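Local coordinates for glycosylation Associate Protein 3 (Streptococcus agalactiae serotype V, PDB 6OYC) that probably works with its partners Gap1 and Gap2 in the accessory Sec system, which glycosylates and exports bacterial surface adhesins, at residues C254-P257 with F258-L262; N302-S305 with M306-S309. All coordinates share one frame; numbering follows the deposited sequence.

Contact 1. Residues C254-P257 with F258-L262; sequences CFAP and FGILL
The carbonyl oxygen of Pro-257 is gripped by two amides from the turn that follows it. Leu-261 N gives the stronger hydrogen bond, 2.9 Å to Pro-257 O with an N-H...O angle of 158°, and the donor lies almost in line with the carbonyl bond. Ile-260 N also reaches that oxygen, but at 122° its bond is bent and weak. Pro-257 sits at the N-cap position, so these bonds open the helix 258-262, and Leu-262 N to Phe-258 O continues the pattern. One residue back, Ala-256 turns its methyl toward the helix, where CB lies 3.7 Å from Ile-260 CG2 and 3.8 Å from Leu-261 CD2. The Ala-256 to Leu-261 pair joins the residue before the N-cap to the fourth residue of the helix, which is a hydrophobic staple. Leu-261 uses its other methyl too: CD1 stands 3.6 Å from Ala-256 O and meets Phe-255 CD1 at 4.1 Å, the two side chains crossing at a slant. Ile-260 holds CG1 anti to its carbonyl carbon (chi1 -67°) and extends straight beyond it, which carries CD1 to 3.7 Å from Pro-257 CD. The proline ring and the isoleucine chain run alongside each other in the same direction. Behind Leu-261 stand Thr-231 and Phe-235 of helix 231-243, while Trp-280 of helix 270-281 meets the rings of both Phe-255 and Phe-258.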
loop_
_atom_site.group_PDB
_atom_site.type_symbol
_atom_site.label_atom_id
_atom_site.label_comp_id
_atom_site.label_asym_id
_atom_site.label_seq_id
_atom_site.Cartn_x
_atom_site.Cartn_y
_atom_site.Cartn_z
ATOM N N CYS C 254 9.042 8.103 8.984
ATOM C CA CYS C 254 9.200 7.178 7.869
ATOM C C CYS C 254 8.297 7.635 6.730
ATOM O O CYS C 254 7.064 7.621 6.863
ATOM C CB CYS C 254 8.859 5.750 8.289
ATOM S SG CYS C 254 10.057 5.064 9.430
ATOM N N PHE C 255 8.910 8.033 5.617
ATOM C CA PHE C 255 8.203 8.698 4.538
ATOM C C PHE C 255 8.680 8.191 3.182
ATOM O O PHE C 255 9.842 7.817 3.010
ATOM C CB PHE C 255 8.408 10.216 4.609
ATOM C CG PHE C 255 7.623 10.896 5.704
ATOM C CD1 PHE C 255 6.230 10.840 5.720
ATOM C CD2 PHE C 255 8.277 11.617 6.696
ATOM C CE1 PHE C 255 5.508 11.485 6.705
ATOM C CE2 PHE C 255 7.568 12.257 7.697
ATOM C CZ PHE C 255 6.179 12.194 7.707
ATOM N N ALA C 256 7.769 8.185 2.225
ATOM C CA ALA C 256 8.122 8.179 0.815
ATOM C C ALA C 256 8.240 9.613 0.333
ATOM O O ALA C 256 7.854 10.540 1.042
ATOM C CB ALA C 256 7.065 7.416 0.026
ATOM N N PRO C 257 8.783 9.848 -0.863
ATOM C CA PRO C 257 8.829 11.225 -1.365
ATOM C C PRO C 257 7.421 11.792 -1.487
ATOM O O PRO C 257 6.442 11.049 -1.601
ATOM C CB PRO C 257 9.506 11.082 -2.731
ATOM C CG PRO C 257 10.345 9.853 -2.593
ATOM C CD PRO C 257 9.510 8.930 -1.761
ATOM N N PHE C 258 7.327 13.127 -1.416
ATOM C CA PHE C 258 6.019 13.778 -1.370
ATOM C C PHE C 258 5.152 13.352 -2.551
ATOM O O PHE C 258 4.010 12.910 -2.373
ATOM C CB PHE C 258 6.189 15.304 -1.330
ATOM C CG PHE C 258 4.892 16.056 -1.345
ATOM C CD1 PHE C 258 4.053 16.036 -0.248
ATOM C CD2 PHE C 258 4.498 16.768 -2.472
ATOM C CE1 PHE C 258 2.840 16.733 -0.264
ATOM C CE2 PHE C 258 3.289 17.455 -2.500
ATOM C CZ PHE C 258 2.459 17.433 -1.392
ATOM N N GLY C 259 5.699 13.441 -3.767
ATOM C CA GLY C 259 4.954 13.019 -4.939
ATOM C C GLY C 259 4.506 11.573 -4.882
ATOM O O GLY C 259 3.458 11.223 -5.430
ATOM N N ILE C 260 5.283 10.710 -4.231
ATOM C CA ILE C 260 4.858 9.319 -4.131
ATOM C C ILE C 260 3.741 9.175 -3.102
ATOM O O ILE C 260 2.796 8.406 -3.303
ATOM C CB ILE C 260 6.065 8.413 -3.827
ATOM C CG1 ILE C 260 7.008 8.404 -5.044
ATOM C CG2 ILE C 260 5.600 7.004 -3.395
ATOM C CD1 ILE C 260 8.256 7.548 -4.911
ATOM N N LEU C 261 3.809 9.927 -1.998
ATOM C CA LEU C 261 2.734 9.873 -1.008
ATOM C C LEU C 261 1.387 10.223 -1.628
ATOM O O LEU C 261 0.372 9.598 -1.313
ATOM C CB LEU C 261 3.042 10.812 0.159
ATOM C CG LEU C 261 4.237 10.407 1.019
ATOM C CD1 LEU C 261 4.577 11.487 2.037
ATOM C CD2 LEU C 261 4.003 9.049 1.688
ATOM N N LEU C 262 1.365 11.206 -2.532
ATOM C CA LEU C 262 0.107 11.637 -3.129
ATOM C C LEU C 262 -0.549 10.540 -3.956
ATOM O O LEU C 262 -1.770 10.554 -4.131
ATOM C CB LEU C 262 0.335 12.869 -3.999
ATOM C CG LEU C 262 0.801 14.130 -3.278
ATOM C CD1 LEU C 262 0.877 15.319 -4.246
ATOM C CD2 LEU C 262 -0.099 14.443 -2.088
#

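Contact 2. Residues N302-S305 with M306-S309; sequences NLVS and MILS
The carbonyl group of Val-304 is approached out of its own plane by the amide of Ile-307. The donor stands 37° above that plane, away from either lone pair, yet the hydrogen bond from Ile-307 N to Val-304 O is of normal length, 2.9 Å, and nearly straight at 166°. The same oxygen is covered by the Ile-307 side chain, whose CG1 comes to 3.2 Å from Val-304 O. This follows from chi1 of 71°, which wedges CG1 between the backbone N and the carbonyl carbon and brings CD1 to 3.8 Å from Val-304 CB. Met-306 bends at both chi2 and chi3 and folds back over the preceding backbone, with SD 3.7 Å from Val-304 C and the CE methyl reaching the carbonyl oxygen of Leu-303. Leu-308 packs its CD1 against Ser-305 CA. A water links two backbone carbonyls, donating to Ser-305 O at 2.6 Å and to Leu-308 O at 2.5 Å. Earlier in the segment, Ser-305 N bonds to Asn-302 O. The backbone angles of Ser-305 and Met-306 make 304-307 a type I beta turn that overlaps a similar one at 302-305, sharing Val-304 and Ser-305, in the loop region after strand 289-291.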
loop_
_atom_site.group_PDB
_atom_site.type_symbol
_atom_site.label_atom_id
_atom_site.label_comp_id
_atom_site.label_asym_id
_atom_site.label_seq_id
_atom_site.Cartn_x
_atom_site.Cartn_y
_atom_site.Cartn_z
ATOM N N ASN C 302 17.219 8.524 6.433
ATOM C CA ASN C 302 16.172 9.174 5.646
ATOM C C ASN C 302 16.051 8.561 4.259
ATOM O O ASN C 302 14.937 8.338 3.768
ATOM C CB ASN C 302 16.440 10.674 5.516
ATOM C CG ASN C 302 16.056 11.438 6.760
ATOM O OD1 ASN C 302 16.874 12.169 7.321
ATOM N ND2 ASN C 302 14.820 11.267 7.209
ATOM N N LEU C 303 17.193 8.306 3.605
ATOM C CA LEU C 303 17.186 7.734 2.259
ATOM C C LEU C 303 16.245 6.541 2.174
ATOM O O LEU C 303 15.509 6.395 1.202
ATOM C CB LEU C 303 18.610 7.318 1.858
ATOM C CG LEU C 303 18.720 6.696 0.478
ATOM C CD1 LEU C 303 18.333 7.713 -0.609
ATOM C CD2 LEU C 303 20.129 6.161 0.246
ATOM N N VAL C 304 16.217 5.710 3.218
ATOM C CA VAL C 304 15.570 4.407 3.187
ATOM C C VAL C 304 14.357 4.321 4.112
ATOM O O VAL C 304 13.851 3.220 4.345
ATOM C CB VAL C 304 16.574 3.284 3.527
ATOM C CG1 VAL C 304 17.712 3.237 2.517
ATOM C CG2 VAL C 304 17.108 3.453 4.968
ATOM N N SER C 305 13.859 5.443 4.640
ATOM C CA SER C 305 12.939 5.319 5.786
ATOM C C SER C 305 11.617 4.642 5.429
ATOM O O SER C 305 10.925 4.172 6.344
ATOM C CB SER C 305 12.643 6.682 6.434
ATOM O OG SER C 305 12.055 7.583 5.507
ATOM N N MET C 306 11.254 4.567 4.133
ATOM C CA MET C 306 10.036 3.869 3.713
ATOM C C MET C 306 10.175 2.348 3.690
ATOM O O MET C 306 9.167 1.657 3.510
ATOM C CB MET C 306 9.594 4.343 2.322
ATOM C CG MET C 306 10.398 3.729 1.134
ATOM S SD MET C 306 12.111 4.314 1.112
ATOM C CE MET C 306 11.892 6.044 0.745
ATOM N N ILE C 307 11.378 1.794 3.845
ATOM C CA ILE C 307 11.533 0.343 3.930
ATOM C C ILE C 307 11.892 -0.121 5.333
ATOM O O ILE C 307 11.946 -1.336 5.577
ATOM C CB ILE C 307 12.556 -0.188 2.905
ATOM C CG1 ILE C 307 13.966 0.208 3.295
ATOM C CG2 ILE C 307 12.232 0.327 1.499
ATOM C CD1 ILE C 307 14.985 0.064 2.171
ATOM N N LEU C 308 12.125 0.799 6.265
ATOM C CA LEU C 308 12.318 0.416 7.657
ATOM C C LEU C 308 11.076 -0.282 8.207
ATOM O O LEU C 308 9.944 0.025 7.827
ATOM C CB LEU C 308 12.619 1.650 8.510
ATOM C CG LEU C 308 13.869 2.448 8.131
ATOM C CD1 LEU C 308 14.030 3.663 9.032
ATOM C CD2 LEU C 308 15.079 1.552 8.208
ATOM N N SER C 309 11.290 -1.213 9.141
ATOM C CA SER C 309 10.184 -1.766 9.930
ATOM C C SER C 309 9.830 -0.758 11.025
ATOM O O SER C 309 10.101 -0.949 12.215
ATOM C CB SER C 309 10.549 -3.123 10.519
ATOM O OG SER C 309 11.058 -3.993 9.522
HETATM O O HOH W 1 9.195 2.260 6.937
#

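The two contacts lie side by side on the alpha/beta part of the chain, with centres about 11 Å apart, although they come in series along the sequence. The polar tie between them is a probable hydrogen bond of 3.2 Å joining Phe-255 N of contact 1 to Ser-305 OG of contact 2. Packing contacts lie around it: Cys-254 CB is 3.2 Å from Ser-305 O, Met-306 CE 3.5 Å from Phe-255 O, and Leu-308 CD1 4.2 Å from Cys-254 SG. Contact 1 comes just after strand 248-251 of the parallel sheet, and contact 2 follows strand 289-291, outermost in that sheet within this chain. A glycerol, probably from the crystallisation liquor, hydrogen-bonds to Leu-303 N on contact 2.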